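Local coordinates for protein peptidase S15/CocE/NonD (Thaumarchaeota archaeon SCGC AB-539-E09, PDB 4PF1) that probably acts as a serine aminopeptidase of the S15 (X-Pro dipeptidyl-peptidase) family, with an alpha/beta hydrolase fold, cleaving peptides near their N-termini, at residues S337-L341 with G454-V458; L482-P488 with P560-F566; V505-W511 with Y524-A530. The contacts are given in a common frame with arbitrary orientation. Residues are numbered along the deposited sequence.

Contact 1: S337-L341 with G454-V458; sequences SLGPL and GEWLV. With GOL (glycerol), chain F.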
loop_
_atom_site.group_PDB
_atom_site.type_symbol
_atom_site.label_atom_id
_atom_site.label_comp_id
_atom_site.label_asym_id
_atom_site.label_seq_id
_atom_site.Cartn_x
_atom_site.Cartn_y
_atom_site.Cartn_z
ATOM N N SER A 337 12.399 -1.551 -12.601
ATOM C CA SER A 337 11.101 -1.903 -13.170
ATOM C C SER A 337 10.449 -0.683 -13.820
ATOM O O SER A 337 10.962 0.426 -13.690
ATOM C CB SER A 337 10.189 -2.462 -12.077
ATOM O OG SER A 337 9.902 -1.478 -11.096
ATOM N N LEU A 338 9.320 -0.901 -14.524
ATOM C CA LEU A 338 8.491 0.139 -15.138
ATOM C C LEU A 338 7.072 -0.389 -15.243
ATOM O O LEU A 338 6.786 -1.235 -16.094
ATOM C CB LEU A 338 9.028 0.581 -16.510
ATOM C CG LEU A 338 8.231 1.708 -17.192
ATOM C CD1 LEU A 338 8.411 3.034 -16.467
ATOM C CD2 LEU A 338 8.627 1.851 -18.620
ATOM N N GLY A 339 6.216 0.057 -14.330
ATOM C CA GLY A 339 4.856 -0.453 -14.220
ATOM C C GLY A 339 4.892 -1.916 -13.810
ATOM O O GLY A 339 5.586 -2.265 -12.848
ATOM N N PRO A 340 4.268 -2.829 -14.593
ATOM C CA PRO A 340 4.327 -4.255 -14.233
ATOM C C PRO A 340 5.597 -4.955 -14.735
ATOM O O PRO A 340 5.867 -6.084 -14.319
ATOM C CB PRO A 340 3.074 -4.847 -14.898
ATOM C CG PRO A 340 2.438 -3.720 -15.686
ATOM C CD PRO A 340 3.429 -2.615 -15.785
ATOM N N LEU A 341 6.368 -4.298 -15.634
ATOM C CA LEU A 341 7.584 -4.877 -16.216
ATOM C C LEU A 341 8.747 -4.821 -15.245
ATOM O O LEU A 341 9.018 -3.767 -14.680
ATOM C CB LEU A 341 7.975 -4.175 -17.533
ATOM C CG LEU A 341 6.895 -4.026 -18.614
ATOM C CD1 LEU A 341 7.476 -3.400 -19.855
ATOM C CD2 LEU A 341 6.265 -5.367 -18.968
ATOM N N GLY A 454 4.750 8.561 -16.248
ATOM C CA GLY A 454 6.011 7.911 -16.582
ATOM C C GLY A 454 5.877 6.446 -16.941
ATOM O O GLY A 454 6.775 5.884 -17.565
ATOM N N GLU A 455 4.743 5.814 -16.566
ATOM C CA GLU A 455 4.499 4.389 -16.818
ATOM C C GLU A 455 3.507 4.146 -17.971
ATOM O O GLU A 455 3.307 2.996 -18.357
ATOM C CB GLU A 455 3.946 3.700 -15.542
ATOM C CG GLU A 455 4.612 4.095 -14.230
ATOM C CD GLU A 455 4.016 3.475 -12.974
ATOM O OE1 GLU A 455 4.703 3.488 -11.928
ATOM O OE2 GLU A 455 2.866 2.981 -13.029
ATOM N N TRP A 456 2.880 5.211 -18.504
ATOM C CA TRP A 456 1.787 5.127 -19.476
ATOM C C TRP A 456 2.115 4.377 -20.782
ATOM O O TRP A 456 1.230 3.699 -21.301
ATOM C CB TRP A 456 1.184 6.521 -19.750
ATOM C CG TRP A 456 1.476 7.172 -21.075
ATOM C CD1 TRP A 456 2.320 8.222 -21.293
ATOM C CD2 TRP A 456 0.726 7.004 -22.288
ATOM N NE1 TRP A 456 2.198 8.666 -22.591
ATOM C CE2 TRP A 456 1.240 7.923 -23.230
ATOM C CE3 TRP A 456 -0.299 6.127 -22.689
ATOM C CZ2 TRP A 456 0.781 7.978 -24.551
ATOM C CZ3 TRP A 456 -0.754 6.184 -23.997
ATOM C CH2 TRP A 456 -0.224 7.106 -24.910
ATOM N N LEU A 457 3.362 4.433 -21.282
ATOM C CA LEU A 457 3.687 3.754 -22.541
ATOM C C LEU A 457 3.717 2.210 -22.432
ATOM O O LEU A 457 3.780 1.541 -23.466
ATOM C CB LEU A 457 4.989 4.283 -23.162
ATOM C CG LEU A 457 4.884 5.666 -23.838
ATOM C CD1 LEU A 457 6.182 6.034 -24.498
ATOM C CD2 LEU A 457 3.751 5.709 -24.873
ATOM N N VAL A 458 3.613 1.648 -21.204
ATOM C CA VAL A 458 3.540 0.191 -21.018
ATOM C C VAL A 458 2.141 -0.203 -20.466
ATOM O O VAL A 458 1.948 -1.336 -20.024
ATOM C CB VAL A 458 4.709 -0.415 -20.175
ATOM C CG1 VAL A 458 6.052 -0.190 -20.859
ATOM C CG2 VAL A 458 4.725 0.117 -18.743
HETATM C C1 GOL F . 10.375 2.565 -10.986
HETATM O O1 GOL F . 11.654 3.062 -11.356
HETATM C C2 GOL F . 9.327 2.970 -11.997
HETATM O O2 GOL F . 9.064 4.372 -11.890
HETATM C C3 GOL F . 8.051 2.193 -11.775
HETATM O O3 GOL F . 7.110 2.483 -12.795
#

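Contact 2: L482-P488 with P560-F566; sequences LRVAGQP and PQVSHTF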
loop_
_atom_site.group_PDB
_atom_site.type_symbol
_atom_site.label_atom_id
_atom_site.label_comp_id
_atom_site.label_asym_id
_atom_site.label_seq_id
_atom_site.Cartn_x
_atom_site.Cartn_y
_atom_site.Cartn_z
ATOM N N LEU A 482 10.284 -14.747 -30.780
ATOM C CA LEU A 482 10.404 -13.875 -31.949
ATOM C C LEU A 482 11.120 -12.584 -31.539
ATOM O O LEU A 482 10.615 -11.838 -30.700
ATOM C CB LEU A 482 9.015 -13.577 -32.545
ATOM C CG LEU A 482 8.992 -13.052 -33.976
ATOM C CD1 LEU A 482 7.901 -13.719 -34.776
ATOM C CD2 LEU A 482 8.804 -11.548 -34.003
ATOM N N ARG A 483 12.309 -12.349 -32.102
ATOM C CA ARG A 483 13.143 -11.190 -31.779
ATOM C C ARG A 483 12.960 -10.072 -32.792
ATOM O O ARG A 483 13.083 -10.312 -33.991
ATOM C CB ARG A 483 14.633 -11.588 -31.726
ATOM C CG ARG A 483 14.988 -12.643 -30.679
ATOM C CD ARG A 483 16.493 -12.828 -30.583
ATOM N NE ARG A 483 17.152 -11.649 -30.013
ATOM C CZ ARG A 483 18.384 -11.258 -30.321
ATOM N NH1 ARG A 483 19.101 -11.937 -31.207
ATOM N NH2 ARG A 483 18.902 -10.174 -29.762
ATOM N N VAL A 484 12.704 -8.842 -32.310
ATOM C CA VAL A 484 12.561 -7.654 -33.167
ATOM C C VAL A 484 13.551 -6.564 -32.720
ATOM O O VAL A 484 13.824 -6.429 -31.526
ATOM C CB VAL A 484 11.108 -7.102 -33.238
ATOM C CG1 VAL A 484 10.200 -8.023 -34.052
ATOM C CG2 VAL A 484 10.531 -6.841 -31.843
ATOM N N ALA A 485 14.103 -5.817 -33.684
ATOM C CA ALA A 485 15.038 -4.725 -33.420
ATOM C C ALA A 485 14.890 -3.623 -34.466
ATOM O O ALA A 485 14.569 -3.901 -35.619
ATOM C CB ALA A 485 16.469 -5.242 -33.398
ATOM N N GLY A 486 15.108 -2.387 -34.049
ATOM C CA GLY A 486 15.019 -1.234 -34.933
ATOM C C GLY A 486 13.705 -0.492 -34.854
ATOM O O GLY A 486 13.013 -0.536 -33.832
ATOM N N GLN A 487 13.367 0.215 -35.931
ATOM C CA GLN A 487 12.156 1.011 -35.990
ATOM C C GLN A 487 11.078 0.323 -36.839
ATOM O O GLN A 487 11.260 0.167 -38.047
ATOM C CB GLN A 487 12.466 2.427 -36.528
ATOM C CG GLN A 487 11.228 3.248 -36.899
ATOM C CD GLN A 487 11.518 4.719 -36.964
ATOM O OE1 GLN A 487 12.159 5.211 -37.898
ATOM N NE2 GLN A 487 11.019 5.461 -35.987
ATOM N N PRO A 488 9.928 -0.060 -36.228
ATOM C CA PRO A 488 8.823 -0.595 -37.033
ATOM C C PRO A 488 8.163 0.529 -37.832
ATOM O O PRO A 488 8.136 1.671 -37.372
ATOM C CB PRO A 488 7.858 -1.174 -35.989
ATOM C CG PRO A 488 8.533 -0.997 -34.644
ATOM C CD PRO A 488 9.539 0.075 -34.811
ATOM N N PRO A 560 7.925 4.160 -32.621
ATOM C CA PRO A 560 9.090 4.169 -31.710
ATOM C C PRO A 560 9.922 2.886 -31.772
ATOM O O PRO A 560 9.396 1.819 -32.072
ATOM C CB PRO A 560 8.454 4.344 -30.331
ATOM C CG PRO A 560 7.192 5.074 -30.592
ATOM C CD PRO A 560 6.687 4.556 -31.909
ATOM N N GLN A 561 11.221 3.004 -31.486
ATOM C CA GLN A 561 12.183 1.898 -31.540
ATOM C C GLN A 561 11.761 0.709 -30.695
ATOM O O GLN A 561 11.087 0.871 -29.669
ATOM C CB GLN A 561 13.586 2.358 -31.095
ATOM C CG GLN A 561 14.118 3.590 -31.823
ATOM C CD GLN A 561 14.156 3.456 -33.329
ATOM O OE1 GLN A 561 14.637 2.462 -33.886
ATOM N NE2 GLN A 561 13.691 4.486 -34.020
ATOM N N VAL A 562 12.154 -0.496 -31.146
ATOM C CA VAL A 562 11.919 -1.753 -30.442
ATOM C C VAL A 562 13.222 -2.559 -30.349
ATOM O O VAL A 562 14.069 -2.497 -31.238
ATOM C CB VAL A 562 10.773 -2.617 -31.048
ATOM C CG1 VAL A 562 9.408 -1.994 -30.779
ATOM C CG2 VAL A 562 10.981 -2.879 -32.544
ATOM N N SER A 563 13.365 -3.293 -29.254
ATOM C CA SER A 563 14.444 -4.225 -28.949
ATOM C C SER A 563 13.814 -5.197 -28.006
ATOM O O SER A 563 13.760 -4.951 -26.799
ATOM C CB SER A 563 15.643 -3.501 -28.336
ATOM O OG SER A 563 16.772 -4.356 -28.288
ATOM N N HIS A 564 13.122 -6.187 -28.574
ATOM C CA HIS A 564 12.263 -7.046 -27.788
ATOM C C HIS A 564 12.232 -8.481 -28.275
ATOM O O HIS A 564 12.363 -8.747 -29.474
ATOM C CB HIS A 564 10.836 -6.461 -27.847
ATOM C CG HIS A 564 9.834 -7.135 -26.964
ATOM N ND1 HIS A 564 9.866 -6.978 -25.592
ATOM C CD2 HIS A 564 8.758 -7.883 -27.296
ATOM C CE1 HIS A 564 8.835 -7.665 -25.131
ATOM N NE2 HIS A 564 8.133 -8.218 -26.120
ATOM N N THR A 565 11.997 -9.401 -27.339
ATOM C CA THR A 565 11.754 -10.793 -27.647
ATOM C C THR A 565 10.316 -11.115 -27.257
ATOM O O THR A 565 9.961 -11.024 -26.082
ATOM C CB THR A 565 12.774 -11.724 -26.957
ATOM O OG1 THR A 565 14.054 -11.521 -27.546
ATOM C CG2 THR A 565 12.399 -13.199 -27.084
ATOM N N PHE A 566 9.486 -11.455 -28.250
ATOM C CA PHE A 566 8.126 -11.932 -28.023
ATOM C C PHE A 566 8.268 -13.405 -27.640
ATOM O O PHE A 566 8.587 -14.237 -28.495
ATOM C CB PHE A 566 7.255 -11.741 -29.280
ATOM C CG PHE A 566 6.923 -10.312 -29.645
ATOM C CD1 PHE A 566 5.856 -9.652 -29.042
ATOM C CD2 PHE A 566 7.631 -9.649 -30.639
ATOM C CE1 PHE A 566 5.536 -8.337 -29.393
ATOM C CE2 PHE A 566 7.303 -8.335 -30.997
ATOM C CZ PHE A 566 6.257 -7.688 -30.372
#

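Contact 3: V505-W511 with Y524-A530; sequences VKIIDVW and YQQMLSA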
loop_
_atom_site.group_PDB
_atom_site.type_symbol
_atom_site.label_atom_id
_atom_site.label_comp_id
_atom_site.label_asym_id
_atom_site.label_seq_id
_atom_site.Cartn_x
_atom_site.Cartn_y
_atom_site.Cartn_z
ATOM N N VAL A 505 -1.447 4.015 -34.368
ATOM C CA VAL A 505 -1.028 2.632 -34.586
ATOM C C VAL A 505 -0.272 2.167 -33.345
ATOM O O VAL A 505 0.683 2.822 -32.934
ATOM C CB VAL A 505 -0.192 2.440 -35.891
ATOM C CG1 VAL A 505 0.243 0.982 -36.057
ATOM C CG2 VAL A 505 -0.970 2.904 -37.122
ATOM N N LYS A 506 -0.713 1.044 -32.742
ATOM C CA LYS A 506 -0.066 0.488 -31.548
ATOM C C LYS A 506 0.453 -0.920 -31.789
ATOM O O LYS A 506 -0.277 -1.754 -32.334
ATOM C CB LYS A 506 -1.036 0.434 -30.358
ATOM C CG LYS A 506 -1.822 1.691 -30.061
ATOM C CD LYS A 506 -2.715 1.418 -28.867
ATOM C CE LYS A 506 -3.868 2.361 -28.775
ATOM N NZ LYS A 506 -4.952 1.810 -27.916
ATOM N N ILE A 507 1.686 -1.207 -31.334
ATOM C CA ILE A 507 2.251 -2.562 -31.340
ATOM C C ILE A 507 2.196 -3.045 -29.900
ATOM O O ILE A 507 2.629 -2.327 -28.994
ATOM C CB ILE A 507 3.683 -2.646 -31.953
ATOM C CG1 ILE A 507 3.639 -2.425 -33.476
ATOM C CG2 ILE A 507 4.367 -3.998 -31.606
ATOM C CD1 ILE A 507 4.948 -2.145 -34.075
ATOM N N ILE A 508 1.629 -4.226 -29.679
ATOM C CA ILE A 508 1.421 -4.744 -28.336
ATOM C C ILE A 508 1.957 -6.173 -28.190
ATOM O O ILE A 508 1.837 -6.987 -29.112
ATOM C CB ILE A 508 -0.110 -4.669 -28.014
ATOM C CG1 ILE A 508 -0.562 -3.218 -27.728
ATOM C CG2 ILE A 508 -0.536 -5.617 -26.892
ATOM C CD1 ILE A 508 -1.875 -2.838 -28.399
ATOM N N ASP A 509 2.524 -6.470 -27.009
ATOM C CA ASP A 509 2.912 -7.813 -26.633
ATOM C C ASP A 509 1.825 -8.339 -25.705
ATOM O O ASP A 509 1.680 -7.837 -24.590
ATOM C CB ASP A 509 4.303 -7.836 -25.957
ATOM C CG ASP A 509 4.772 -9.226 -25.518
ATOM O OD1 ASP A 509 3.926 -10.027 -25.070
ATOM O OD2 ASP A 509 5.986 -9.485 -25.576
ATOM N N VAL A 510 1.023 -9.298 -26.182
ATOM C CA VAL A 510 -0.036 -9.909 -25.376
ATOM C C VAL A 510 0.584 -11.028 -24.547
ATOM O O VAL A 510 1.056 -12.019 -25.104
ATOM C CB VAL A 510 -1.236 -10.427 -26.222
ATOM C CG1 VAL A 510 -2.383 -10.886 -25.326
ATOM C CG2 VAL A 510 -1.716 -9.371 -27.204
ATOM N N TRP A 511 0.593 -10.863 -23.222
ATOM C CA TRP A 511 1.145 -11.850 -22.301
ATOM C C TRP A 511 0.273 -13.126 -22.325
ATOM O O TRP A 511 -0.899 -13.041 -22.708
ATOM C CB TRP A 511 1.252 -11.249 -20.888
ATOM C CG TRP A 511 2.401 -10.284 -20.732
ATOM C CD1 TRP A 511 2.663 -9.185 -21.500
ATOM C CD2 TRP A 511 3.438 -10.338 -19.742
ATOM N NE1 TRP A 511 3.796 -8.552 -21.052
ATOM C CE2 TRP A 511 4.295 -9.238 -19.975
ATOM C CE3 TRP A 511 3.726 -11.208 -18.673
ATOM C CZ2 TRP A 511 5.420 -8.981 -19.176
ATOM C CZ3 TRP A 511 4.840 -10.952 -17.884
ATOM C CH2 TRP A 511 5.670 -9.849 -18.134
ATOM N N TYR A 524 -2.502 -9.662 -20.172
ATOM C CA TYR A 524 -1.973 -8.299 -20.222
ATOM C C TYR A 524 -1.550 -7.901 -21.650
ATOM O O TYR A 524 -0.717 -8.564 -22.274
ATOM C CB TYR A 524 -0.809 -8.183 -19.207
ATOM C CG TYR A 524 0.070 -6.948 -19.241
ATOM C CD1 TYR A 524 -0.484 -5.674 -19.370
ATOM C CD2 TYR A 524 1.431 -7.034 -18.959
ATOM C CE1 TYR A 524 0.315 -4.529 -19.328
ATOM C CE2 TYR A 524 2.234 -5.897 -18.892
ATOM C CZ TYR A 524 1.675 -4.646 -19.084
ATOM O OH TYR A 524 2.481 -3.534 -19.032
ATOM N N GLN A 525 -2.207 -6.858 -22.177
ATOM C CA GLN A 525 -1.948 -6.309 -23.505
ATOM C C GLN A 525 -0.962 -5.147 -23.370
ATOM O O GLN A 525 -1.342 -3.973 -23.453
ATOM C CB GLN A 525 -3.258 -5.870 -24.184
ATOM C CG GLN A 525 -4.101 -7.043 -24.687
ATOM C CD GLN A 525 -5.346 -6.603 -25.423
ATOM O OE1 GLN A 525 -5.465 -5.466 -25.880
ATOM N NE2 GLN A 525 -6.286 -7.521 -25.602
ATOM N N GLN A 526 0.302 -5.493 -23.101
ATOM C CA GLN A 526 1.383 -4.542 -22.870
ATOM C C GLN A 526 1.729 -3.763 -24.129
ATOM O O GLN A 526 2.258 -4.344 -25.082
ATOM C CB GLN A 526 2.628 -5.286 -22.361
ATOM C CG GLN A 526 3.801 -4.368 -22.003
ATOM C CD GLN A 526 5.121 -4.943 -22.446
ATOM O OE1 GLN A 526 5.451 -6.111 -22.176
ATOM N NE2 GLN A 526 5.910 -4.132 -23.132
ATOM N N MET A 527 1.495 -2.435 -24.113
ATOM C CA MET A 527 1.885 -1.582 -25.230
ATOM C C MET A 527 3.413 -1.576 -25.322
ATOM O O MET A 527 4.087 -1.566 -24.285
ATOM C CB MET A 527 1.322 -0.165 -25.078
ATOM C CG MET A 527 1.299 0.602 -26.392
ATOM S SD MET A 527 0.105 1.953 -26.405
ATOM C CE MET A 527 0.969 3.155 -25.361
ATOM N N LEU A 528 3.952 -1.670 -26.545
ATOM C CA LEU A 528 5.395 -1.789 -26.757
ATOM C C LEU A 528 5.948 -0.653 -27.631
ATOM O O LEU A 528 7.020 -0.122 -27.339
ATOM C CB LEU A 528 5.694 -3.163 -27.391
ATOM C CG LEU A 528 7.157 -3.540 -27.572
ATOM C CD1 LEU A 528 7.785 -3.974 -26.252
ATOM C CD2 LEU A 528 7.300 -4.627 -28.599
ATOM N N SER A 529 5.232 -0.307 -28.707
ATOM C CA SER A 529 5.608 0.770 -29.623
ATOM C C SER A 529 4.356 1.320 -30.262
ATOM O O SER A 529 3.616 0.572 -30.894
ATOM C CB SER A 529 6.584 0.265 -30.682
ATOM O OG SER A 529 6.887 1.271 -31.633
ATOM N N ALA A 530 4.081 2.614 -30.057
ATOM C CA ALA A 530 2.871 3.232 -30.583
ATOM C C ALA A 530 3.078 4.698 -30.927
ATOM O O ALA A 530 3.813 5.401 -30.231
ATOM C CB ALA A 530 1.743 3.100 -29.571
#

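Contact 1: S337-L341 with G454-V458
G454 meets the side chain of L338, at the start of a tight hairpin turn: its carbonyl O lies 3.5 Å from L338 CD1, a van der Waals approach. L338 and L341 close the hairpin through L338 N to L341 O (2.9 Å) and L341 N to L338 O (3.1 Å), around a type II' turn. G339 takes its second position at phi/psi 65/-124; a CB there would fall 2.4 Å from P340 CD, so the turn needs glycine.

E455 follows, with its CA 5.5 Å from that of G339. No direct hydrogen bond joins the segments; a glycerol, probably from the crystallisation liquor, spans the gap instead. G339 N donates to its O3 (3.0 Å, 167°), and O3 donates to E455 OE1 (2.7 Å). R333 and Q330 also bind this glycerol.

W456 and L457 lie in a 3-10 segment, and W456 makes no contact with the hairpin; V458 N returns to E455 O at 3.2 Å. This brings V458, the most heavily covered residue here (85 of 274 Å² in all), against the turn. Its CG1 lies 3.7 Å from L341 CD1 and 4.0 Å from L338 CD2, while its CG2 is 4.2 Å from P340 CD and 3.6 Å from L338 O.

The contact thus packs a type II' beta-hairpin, which follows central-sheet strand 319-324 and precedes helix 347-365 in sequence, on a loop of the C-terminal non-catalytic domain that leads to helix 462-465. Strand 525-534 adjoins both: Q526 touches L341, and M527 touches W456 and L457.

Contact 2: L482-P488 with P560-F566
V484 and V562 stand at the apolar centre, their CG2 atoms 4.0 Å apart. V484 CG2 also reaches F566 CE2 (3.7 Å), and L482 CD2 meets F566 CD2 (4.0 Å). These four side chains line one face of an antiparallel strand pair in the C-terminal non-catalytic domain, 482-486 with 562-566 (axes 4.5 Å apart, 172°); P488 CG packs at its end on V562 CG2 (3.7 Å). Six backbone hydrogen bonds hold it: both ways between L482 and F566 (N to O 2.9 and 2.7 Å), V484 and H564 (2.9 and 3.0 Å), and G486 and V562, where G486 N to V562 O is weak (3.0 Å, 129°).

On the other face, R483 NE and T565 OG1 both turn to E379, by a salt bridge and a hydrogen bond. At the pair's end, Q561 OE1 accepts from W391 NE1.

Backbone pairing and apolar contact thus supply cohesion, whereas polar side chains reach outward, to E379 on central-sheet strand 375-379 and, from H564 NE2, to D509 on strand 502-510.

Contact 3: V505-W511 with Y524-A530
This is a buried antiparallel strand pairing in which 525-528 forms an outer edge, within this chain, of the four-stranded sheet that strand 502-510 shares with 571-577 and 471-474. Between the segments 672 Å² is buried, both sides summed. Their strand axes approach to 4.5 Å, and the 135° between directions departs well from flat antiparallel alignment.

From the W511 end, W511 N donates to Y524 O (2.8 Å, 172°) and D509 N to Q526 O (2.9 Å); the return bond, Q526 N to D509 O, is weak (3.1 Å, 130°). The register then slips by one residue between I508 and I507. Here L528 and S529 both oppose I507, forming a classic beta bulge: I507 O accepts L528 N at 2.9 Å and, weakly, S529 N at 3.3 Å, while I507 N donates to S529 O at 2.7 Å. At S529 the chain turns a corner.

Side chains reinforce the pairing. W511 NE1 donates to Q526 OE1 (3.2 Å, 168°), and Y524 CD2 sits over one face of W511, whose five-membered ring lies oblique to the Y524 ring (centroids 4.7 Å apart, planes at 43°). I507 CG2 lies 4.2 Å from L528 CD2. Beyond the pair, K506 NZ is held by Q461, Q575 and Q577.

In the fold
Contact 3 touches both of the others, its centre about 12 Å from each, while the centres of contacts 1 and 2 lie about 17 Å apart and their nearest atoms about 6 Å. Y524 OH to V458 O (2.5 Å, a probable hydrogen bond) joins contacts 3 and 1, aided by P340 CG packing on Y524 OH (3.4 Å). Toward contact 2, H564 NE2 meets D509 OD2 and P560 O meets S529 OG, both at 2.6 Å and probably hydrogen-bonded. In sequence, contact 3 is nested within the loop that contact 2 closes. In contact 1, G454 lies near, without touching, residues that probably form a Ser-His-Asp triad (S161, H328, D295).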